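Local coordinates for ABC transporter, periplasmic substrate-binding protein (Thermotoga maritima, PDB 2HPG) that probably binds a small solute in the periplasm and delivers it to a tripartite ATP-independent (TRAP) membrane transporter, at residues I59-R63 and Q126-I130; L108-K112 and F135-Q139; E171-S175 and Q300-L305. Residue numbers count along the deposited sequence, not the author numbering.

Interaction 1. Residues I59-R63 and Q126-I130; sequences IEQIR and QRFGI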
loop_
_atom_site.group_PDB
_atom_site.type_symbol
_atom_site.label_atom_id
_atom_site.label_comp_id
_atom_site.label_asym_id
_atom_site.label_seq_id
_atom_site.Cartn_x
_atom_site.Cartn_y
_atom_site.Cartn_z
ATOM N N ILE A 59 7.501 -7.831 -12.362
ATOM C CA ILE A 59 7.771 -9.135 -11.755
ATOM C C ILE A 59 8.684 -9.975 -12.637
ATOM O O ILE A 59 9.544 -10.685 -12.136
ATOM C CB ILE A 59 6.452 -9.921 -11.468
ATOM C CG1 ILE A 59 5.572 -9.147 -10.479
ATOM C CG2 ILE A 59 6.746 -11.339 -10.945
ATOM C CD1 ILE A 59 6.276 -8.763 -9.190
ATOM N N GLU A 60 8.499 -9.888 -13.950
ATOM C CA GLU A 60 9.306 -10.675 -14.879
ATOM C C GLU A 60 10.796 -10.290 -14.792
ATOM O O GLU A 60 11.663 -11.138 -14.956
ATOM C CB GLU A 60 8.757 -10.557 -16.313
ATOM C CG GLU A 60 9.219 -11.665 -17.296
ATOM C CD GLU A 60 8.798 -13.101 -16.894
ATOM O OE1 GLU A 60 9.551 -13.765 -16.135
ATOM O OE2 GLU A 60 7.734 -13.580 -17.365
ATOM N N GLN A 61 11.076 -9.022 -14.493
ATOM C CA GLN A 61 12.443 -8.551 -14.264
ATOM C C GLN A 61 13.037 -9.149 -12.992
ATOM O O GLN A 61 14.169 -9.629 -12.994
ATOM C CB GLN A 61 12.461 -7.027 -14.162
ATOM C CG GLN A 61 12.028 -6.344 -15.433
ATOM C CD GLN A 61 11.854 -4.852 -15.294
ATOM O OE1 GLN A 61 10.766 -4.329 -15.531
ATOM N NE2 GLN A 61 12.922 -4.152 -14.928
ATOM N N ILE A 62 12.256 -9.107 -11.913
ATOM C CA ILE A 62 12.599 -9.764 -10.637
ATOM C C ILE A 62 12.897 -11.266 -10.837
ATOM O O ILE A 62 13.880 -11.778 -10.316
ATOM C CB ILE A 62 11.444 -9.595 -9.586
ATOM C CG1 ILE A 62 11.208 -8.109 -9.246
ATOM C CG2 ILE A 62 11.715 -10.412 -8.329
ATOM C CD1 ILE A 62 12.268 -7.482 -8.404
ATOM N N ARG A 63 12.030 -11.950 -11.587
ATOM C CA ARG A 63 12.216 -13.374 -11.921
ATOM C C ARG A 63 13.494 -13.584 -12.751
ATOM O O ARG A 63 14.233 -14.549 -12.537
ATOM C CB ARG A 63 10.990 -13.919 -12.682
ATOM C CG ARG A 63 10.482 -15.282 -12.205
ATOM C CD ARG A 63 11.333 -16.443 -12.695
ATOM N NE ARG A 63 11.033 -17.688 -11.978
ATOM C CZ ARG A 63 11.659 -18.119 -10.881
ATOM N NH1 ARG A 63 12.649 -17.421 -10.328
ATOM N NH2 ARG A 63 11.291 -19.266 -10.329
ATOM N N GLN A 126 11.221 -18.968 -3.484
ATOM C CA GLN A 126 11.529 -20.234 -4.161
ATOM C C GLN A 126 10.767 -20.431 -5.464
ATOM O O GLN A 126 11.372 -20.722 -6.493
ATOM C CB GLN A 126 11.273 -21.429 -3.232
ATOM C CG GLN A 126 12.203 -21.460 -2.038
ATOM C CD GLN A 126 12.003 -22.675 -1.121
ATOM O OE1 GLN A 126 10.964 -23.351 -1.152
ATOM N NE2 GLN A 126 13.008 -22.942 -0.287
ATOM N N ARG A 127 9.448 -20.293 -5.434
ATOM C CA ARG A 127 8.650 -20.509 -6.638
ATOM C C ARG A 127 8.750 -19.382 -7.656
ATOM O O ARG A 127 8.627 -19.634 -8.858
ATOM C CB ARG A 127 7.177 -20.733 -6.290
ATOM C CG ARG A 127 6.920 -22.055 -5.589
ATOM C CD ARG A 127 5.483 -22.175 -5.076
ATOM N NE ARG A 127 4.534 -22.489 -6.147
ATOM C CZ ARG A 127 4.326 -23.707 -6.664
ATOM N NH1 ARG A 127 5.011 -24.781 -6.238
ATOM N NH2 ARG A 127 3.423 -23.856 -7.634
ATOM N N PHE A 128 8.945 -18.146 -7.194
ATOM C CA PHE A 128 8.855 -16.981 -8.077
ATOM C C PHE A 128 10.086 -16.080 -8.107
ATOM O O PHE A 128 10.122 -15.135 -8.890
ATOM C CB PHE A 128 7.614 -16.146 -7.721
ATOM C CG PHE A 128 6.324 -16.943 -7.731
ATOM C CD1 PHE A 128 5.609 -17.127 -8.918
ATOM C CD2 PHE A 128 5.838 -17.523 -6.566
ATOM C CE1 PHE A 128 4.422 -17.871 -8.938
ATOM C CE2 PHE A 128 4.655 -18.268 -6.575
ATOM C CZ PHE A 128 3.946 -18.437 -7.764
ATOM N N GLY A 129 11.094 -16.347 -7.284
ATOM C CA GLY A 129 12.290 -15.505 -7.273
ATOM C C GLY A 129 12.118 -14.114 -6.678
ATOM O O GLY A 129 12.984 -13.245 -6.864
ATOM N N ILE A 130 11.021 -13.901 -5.943
ATOM C CA ILE A 130 10.725 -12.596 -5.337
ATOM C C ILE A 130 11.172 -12.580 -3.885
ATOM O O ILE A 130 10.710 -13.382 -3.087
ATOM C CB ILE A 130 9.219 -12.285 -5.369
ATOM C CG1 ILE A 130 8.710 -12.227 -6.813
ATOM C CG2 ILE A 130 8.917 -10.956 -4.631
ATOM C CD1 ILE A 130 7.192 -12.347 -6.930
HETATM O O HOH W 1 15.402 -13.810 -8.556
#

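Interaction 2. Residues L108-K112 and F135-Q139; sequences LKKIK and FYWVQ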
loop_
_atom_site.group_PDB
_atom_site.type_symbol
_atom_site.label_atom_id
_atom_site.label_comp_id
_atom_site.label_asym_id
_atom_site.label_seq_id
_atom_site.Cartn_x
_atom_site.Cartn_y
_atom_site.Cartn_z
ATOM N N LEU A 108 1.989 -5.500 12.126
ATOM C CA LEU A 108 2.840 -5.845 10.974
ATOM C C LEU A 108 4.069 -6.633 11.444
ATOM O O LEU A 108 4.408 -7.652 10.863
ATOM C CB LEU A 108 3.260 -4.582 10.197
ATOM C CG LEU A 108 2.158 -3.814 9.460
ATOM C CD1 LEU A 108 2.726 -2.659 8.632
ATOM C CD2 LEU A 108 1.324 -4.729 8.580
ATOM N N LYS A 109 4.708 -6.182 12.516
ATOM C CA LYS A 109 5.829 -6.944 13.107
ATOM C C LYS A 109 5.423 -8.354 13.524
ATOM O O LYS A 109 6.155 -9.304 13.284
ATOM C CB LYS A 109 6.432 -6.213 14.293
ATOM C CG LYS A 109 7.008 -4.883 13.913
ATOM C CD LYS A 109 7.592 -4.155 15.091
ATOM C CE LYS A 109 8.170 -2.837 14.647
ATOM N NZ LYS A 109 8.497 -1.964 15.794
ATOM N N LYS A 110 4.250 -8.492 14.129
ATOM C CA LYS A 110 3.743 -9.803 14.511
ATOM C C LYS A 110 3.433 -10.638 13.288
ATOM O O LYS A 110 3.613 -11.852 13.307
ATOM C CB LYS A 110 2.496 -9.680 15.405
ATOM C CG LYS A 110 2.811 -9.222 16.818
ATOM C CD LYS A 110 3.396 -10.373 17.676
ATOM C CE LYS A 110 3.716 -9.938 19.125
ATOM N NZ LYS A 110 4.435 -8.607 19.151
ATOM N N ILE A 111 2.939 -10.017 12.219
ATOM C CA ILE A 111 2.684 -10.788 11.002
ATOM C C ILE A 111 4.026 -11.297 10.446
ATOM O O ILE A 111 4.115 -12.435 10.000
ATOM C CB ILE A 111 1.871 -9.992 9.920
ATOM C CG1 ILE A 111 0.415 -9.821 10.369
ATOM C CG2 ILE A 111 1.904 -10.717 8.579
ATOM C CD1 ILE A 111 -0.424 -8.967 9.448
ATOM N N LYS A 112 5.066 -10.471 10.520
ATOM C CA LYS A 112 6.343 -10.832 9.918
ATOM C C LYS A 112 6.948 -12.062 10.582
ATOM O O LYS A 112 7.403 -12.968 9.905
ATOM C CB LYS A 112 7.335 -9.687 9.994
ATOM C CG LYS A 112 8.630 -9.978 9.243
ATOM C CD LYS A 112 9.574 -8.808 9.357
ATOM C CE LYS A 112 11.056 -9.210 9.314
ATOM N NZ LYS A 112 11.864 -8.123 9.943
ATOM N N PHE A 135 7.741 -4.965 4.457
ATOM C CA PHE A 135 6.375 -4.460 4.283
ATOM C C PHE A 135 5.939 -3.491 5.391
ATOM O O PHE A 135 4.752 -3.349 5.648
ATOM C CB PHE A 135 5.357 -5.607 4.084
ATOM C CG PHE A 135 5.276 -6.591 5.234
ATOM C CD1 PHE A 135 4.442 -6.345 6.338
ATOM C CD2 PHE A 135 5.992 -7.791 5.191
ATOM C CE1 PHE A 135 4.353 -7.248 7.381
ATOM C CE2 PHE A 135 5.918 -8.718 6.250
ATOM C CZ PHE A 135 5.096 -8.443 7.348
ATOM N N TYR A 136 6.897 -2.802 6.019
ATOM C CA TYR A 136 6.612 -1.763 7.001
ATOM C C TYR A 136 6.511 -0.387 6.359
ATOM O O TYR A 136 6.964 0.623 6.929
ATOM C CB TYR A 136 7.722 -1.706 8.045
ATOM C CG TYR A 136 7.925 -2.971 8.862
ATOM C CD1 TYR A 136 6.983 -3.983 8.908
ATOM C CD2 TYR A 136 9.068 -3.117 9.643
ATOM C CE1 TYR A 136 7.202 -5.118 9.665
ATOM C CE2 TYR A 136 9.279 -4.246 10.401
ATOM C CZ TYR A 136 8.361 -5.236 10.409
ATOM O OH TYR A 136 8.618 -6.355 11.180
ATOM N N TRP A 137 5.900 -0.346 5.177
ATOM C CA TRP A 137 5.795 0.874 4.386
ATOM C C TRP A 137 4.321 1.092 4.188
ATOM O O TRP A 137 3.667 0.326 3.496
ATOM C CB TRP A 137 6.533 0.714 3.049
ATOM C CG TRP A 137 8.015 0.777 3.239
ATOM C CD1 TRP A 137 8.813 -0.184 3.787
ATOM C CD2 TRP A 137 8.872 1.876 2.915
ATOM N NE1 TRP A 137 10.112 0.261 3.842
ATOM C CE2 TRP A 137 10.174 1.520 3.301
ATOM C CE3 TRP A 137 8.661 3.133 2.343
ATOM C CZ2 TRP A 137 11.272 2.379 3.119
ATOM C CZ3 TRP A 137 9.747 3.979 2.163
ATOM C CH2 TRP A 137 11.033 3.596 2.547
ATOM N N VAL A 138 3.794 2.115 4.847
ATOM C CA VAL A 138 2.357 2.323 4.915
ATOM C C VAL A 138 2.012 3.722 4.395
ATOM O O VAL A 138 2.619 4.711 4.792
ATOM C CB VAL A 138 1.878 2.066 6.378
ATOM C CG1 VAL A 138 0.547 2.671 6.658
ATOM C CG2 VAL A 138 1.853 0.540 6.641
ATOM N N GLN A 139 1.060 3.787 3.459
ATOM C CA GLN A 139 0.652 5.072 2.898
ATOM C C GLN A 139 -0.500 5.697 3.671
ATOM O O GLN A 139 -0.815 6.870 3.477
ATOM C CB GLN A 139 0.277 4.909 1.435
ATOM C CG GLN A 139 1.469 4.903 0.509
ATOM C CD GLN A 139 1.059 4.812 -0.918
ATOM O OE1 GLN A 139 0.309 5.657 -1.395
ATOM N NE2 GLN A 139 1.518 3.774 -1.611
#

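Interaction 3. Residues E171-S175 and Q300-L305; sequences ESIRS and QAYKNL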
loop_
_atom_site.group_PDB
_atom_site.type_symbol
_atom_site.label_atom_id
_atom_site.label_comp_id
_atom_site.label_asym_id
_atom_site.label_seq_id
_atom_site.Cartn_x
_atom_site.Cartn_y
_atom_site.Cartn_z
ATOM N N GLU A 171 -12.853 -6.068 -5.803
ATOM C CA GLU A 171 -13.796 -6.907 -5.052
ATOM C C GLU A 171 -14.144 -6.317 -3.704
ATOM O O GLU A 171 -15.268 -6.436 -3.267
ATOM C CB GLU A 171 -13.201 -8.297 -4.833
ATOM C CG GLU A 171 -12.967 -9.057 -6.118
ATOM C CD GLU A 171 -14.244 -9.532 -6.760
ATOM O OE1 GLU A 171 -15.277 -9.627 -6.050
ATOM O OE2 GLU A 171 -14.213 -9.802 -7.989
ATOM N N SER A 172 -13.167 -5.698 -3.047
ATOM C CA SER A 172 -13.399 -4.983 -1.797
ATOM C C SER A 172 -14.426 -3.845 -1.957
ATOM O O SER A 172 -15.415 -3.792 -1.220
ATOM C CB SER A 172 -12.079 -4.427 -1.263
ATOM O OG SER A 172 -11.275 -5.473 -0.747
ATOM N N ILE A 173 -14.191 -2.954 -2.917
ATOM C CA ILE A 173 -15.082 -1.812 -3.146
ATOM C C ILE A 173 -16.463 -2.253 -3.604
ATOM O O ILE A 173 -17.494 -1.658 -3.217
ATOM C CB ILE A 173 -14.473 -0.807 -4.155
ATOM C CG1 ILE A 173 -13.227 -0.134 -3.554
ATOM C CG2 ILE A 173 -15.489 0.239 -4.565
ATOM C CD1 ILE A 173 -13.419 0.428 -2.155
ATOM N N ARG A 174 -16.494 -3.308 -4.410
ATOM C CA ARG A 174 -17.766 -3.942 -4.787
ATOM C C ARG A 174 -18.525 -4.502 -3.580
ATOM O O ARG A 174 -19.722 -4.327 -3.468
ATOM C CB ARG A 174 -17.530 -5.041 -5.826
ATOM C CG ARG A 174 -18.791 -5.644 -6.386
ATOM C CD ARG A 174 -18.449 -6.625 -7.490
ATOM N NE ARG A 174 -19.598 -7.422 -7.931
ATOM C CZ ARG A 174 -20.033 -8.534 -7.327
ATOM N NH1 ARG A 174 -19.452 -8.980 -6.223
ATOM N NH2 ARG A 174 -21.075 -9.209 -7.827
ATOM N N SER A 175 -17.829 -5.173 -2.675
ATOM C CA SER A 175 -18.482 -5.756 -1.511
ATOM C C SER A 175 -19.030 -4.698 -0.535
ATOM O O SER A 175 -20.032 -4.943 0.145
ATOM C CB SER A 175 -17.525 -6.688 -0.779
ATOM O OG SER A 175 -16.614 -5.927 -0.010
ATOM N N GLN A 300 -17.503 -10.431 2.644
ATOM C CA GLN A 300 -17.857 -11.083 1.380
ATOM C C GLN A 300 -16.753 -11.007 0.294
ATOM O O GLN A 300 -16.705 -11.845 -0.607
ATOM C CB GLN A 300 -19.167 -10.502 0.838
ATOM C CG GLN A 300 -19.810 -11.303 -0.313
ATOM C CD GLN A 300 -20.109 -12.758 0.062
ATOM O OE1 GLN A 300 -20.636 -13.041 1.140
ATOM N NE2 GLN A 300 -19.762 -13.681 -0.828
ATOM N N ALA A 301 -15.891 -9.996 0.355
ATOM C CA ALA A 301 -14.734 -9.935 -0.537
ATOM C C ALA A 301 -13.731 -11.033 -0.174
ATOM O O ALA A 301 -13.154 -11.667 -1.049
ATOM C CB ALA A 301 -14.075 -8.555 -0.470
ATOM N N TYR A 302 -13.541 -11.266 1.118
ATOM C CA TYR A 302 -12.648 -12.322 1.578
ATOM C C TYR A 302 -13.136 -13.686 1.051
ATOM O O TYR A 302 -12.343 -14.495 0.540
ATOM C CB TYR A 302 -12.542 -12.333 3.099
ATOM C CG TYR A 302 -11.775 -11.159 3.684
ATOM C CD1 TYR A 302 -10.517 -11.325 4.234
ATOM C CD2 TYR A 302 -12.319 -9.877 3.688
ATOM C CE1 TYR A 302 -9.812 -10.244 4.773
ATOM C CE2 TYR A 302 -11.620 -8.798 4.217
ATOM C CZ TYR A 302 -10.367 -8.986 4.746
ATOM O OH TYR A 302 -9.687 -7.911 5.272
ATOM N N LYS A 303 -14.445 -13.907 1.121
ATOM C CA LYS A 303 -15.048 -15.139 0.628
ATOM C C LYS A 303 -15.008 -15.258 -0.896
ATOM O O LYS A 303 -14.684 -16.317 -1.423
ATOM C CB LYS A 303 -16.488 -15.237 1.139
ATOM C CG LYS A 303 -16.578 -15.508 2.657
ATOM C CD LYS A 303 -18.002 -15.338 3.244
ATOM C CE LYS A 303 -19.119 -15.692 2.254
ATOM N NZ LYS A 303 -18.972 -17.039 1.616
ATOM N N ASN A 304 -15.334 -14.184 -1.612
ATOM C CA ASN A 304 -15.314 -14.224 -3.072
ATOM C C ASN A 304 -13.932 -14.547 -3.669
ATOM O O ASN A 304 -13.831 -15.154 -4.744
ATOM C CB ASN A 304 -15.847 -12.915 -3.659
ATOM C CG ASN A 304 -17.338 -12.742 -3.439
ATOM O OD1 ASN A 304 -17.973 -13.562 -2.766
ATOM N ND2 ASN A 304 -17.909 -11.662 -4.003
ATOM N N LEU A 305 -12.879 -14.144 -2.969
ATOM C CA LEU A 305 -11.522 -14.351 -3.439
ATOM C C LEU A 305 -10.864 -15.582 -2.840
ATOM O O LEU A 305 -9.830 -15.989 -3.327
ATOM C CB LEU A 305 -10.650 -13.109 -3.171
ATOM C CG LEU A 305 -10.974 -11.892 -4.046
ATOM C CD1 LEU A 305 -10.117 -10.690 -3.676
ATOM C CD2 LEU A 305 -10.803 -12.232 -5.522
HETATM O O HOH W 2 -16.901 -8.768 -4.449
#

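Interaction 1. Residues I59-R63 and Q126-I130
Arg63, Ile130 and Ile62 carry most of this contact, with 71, 52 and 47 Å² covered out of a total of 294 Å². Arg63 lays its side chain along the backbone of Arg127-Gly129: its CG lies 3.3 Å from Phe128 O, and one face of its guanidinium covers Phe128 C. Arg63 NH2 comes within 3.1 Å of Arg127 O, but the angle is too poor for a hydrogen bond. Gly129, with phi 71°, turns the chain out of the helix; an ideal CB there would sit 2.6 Å from Arg63 NH1, a clash with Arg63 in the conformer given here. On the buried side of the contact, Ile62 CG2 meets Ile130 CG1 at 3.8 Å, and both side chains also touch Ile232 of strand 218-234. A water donates to Ile62 O (3.1 Å) and Gly129 O (3.0 Å), bridging backbones that share no direct hydrogen bond. This is helix packing over the sheet of an alpha/beta periplasmic binding protein, at the turn where helix 115-128 passes into strand 130-146.

Interaction 2. Residues L108-K112 and F135-Q139
Helix 108-112 runs nearly antiparallel to strand 135-139: the two axes make an angle of 153° and come within 9.1 Å of each other. The CA atoms of Leu108 and Tyr136, 6.8 Å apart, are the closest pair. No hydrogen bond crosses the gap; the 376 Å² buried here come from van der Waals contact, with the rings also resting on the helix backbone (Leu108 O to Phe135 CE1 3.5 Å, Lys109 CA to Tyr136 OH 3.4 Å).

Tyr136 (102 Å²), Phe135 (85 Å²) and Leu108 (78 Å²) dominate. The CA-to-CB bonds of both aromatic residues point sideways, yet their rings extend to the helix. Leu108 points toward the strand and meets both: its CB is 4.0 Å from Phe135 CE1 and 4.0 Å from Tyr136 CD1. Its CD1 reaches Val138 CG2 at 3.9 Å, carrying the apolar contact further along the strand. One helical turn on, Lys112 places its CB 3.7 Å from Phe135 CZ and its CD 3.2 Å from Tyr136 OH, while Ile111 CG2 lies 4.1 Å from Phe135 CZ. The aliphatic part of Lys112 thus packs against both aromatic side chains, and its NZ forms a salt bridge with Asp254 of helix 243-278. Tyr136 packs on that same long helix through Asp254 and Ile258, whereas Trp137 points away from helix 108-112 and stacks on Phe27.

Strand 130-146 pairs antiparallel with strand 218-234, and Leu108 also touches Ile228 there. Helix 101-112 therefore covers two neighbouring strands of one sheet, the helix-on-sheet layering of the alpha/beta fold shared by periplasmic solute-binding proteins of the DctP family.

Interaction 3. Residues E171-S175 and Q300-L305
This is a helix-helix contact in the alpha/beta solute-binding fold, joining helix 167-176 to the C-terminal end of helix 291-305. The segment axes approach to 8.8 Å at an angle of 133°, and the contact buries 274 Å². The small Ala301 is consistent with the close backbone approach, 5.3 Å from Ser172 CA to Ala301 CA: Ala301 CB points into the facing helix, 3.7 Å from Glu171 O, 3.9 Å from Ser172 CA and 3.7 Å from Ser175 OG. Ser175 OG turns back to its own helix, donating to Ser172 O at 2.7 Å. Beside Ala301, Glu171 CG rests 3.9 Å from Leu305 CD2. Ser172 OG is hydrogen-bonded to Ala168 O and to Ala90 N, linking helix 167-176 to a neighbouring loop. At the exposed side no direct hydrogen bond links the segments; Glu171 OE1 and Asn304 ND2 are 3.9 Å apart. One water bridges them: it donates to Glu171 O (3.1 Å) and, at a very short 2.4 Å, to Glu171 OE1, and accepts from Arg174 NH1 (3.1 Å) and Asn304 ND2 (3.1 Å).

How the interactions relate
The three contacts are separate, and no atoms touch between them. The centres of interactions 1 and 2 lie about 21 Å apart, those of interactions 2 and 3 about 22 Å, and those of interactions 1 and 3 about 27 Å. Interactions 1 and 2 alternate along the chain and are tied through consecutive elements: helix 101-112, helix 115-128 and strand 130-146, whose start lies in interaction 1 and whose middle lies in interaction 2. Interaction 3 follows both in sequence and joins segments 125 residues apart. Strand 218-234 is common ground, touched by side chains from all three. The contacts thus lie on elements packed around one branched or curled mixed sheet, joining sequence-distant parts of a single solute-binding fold.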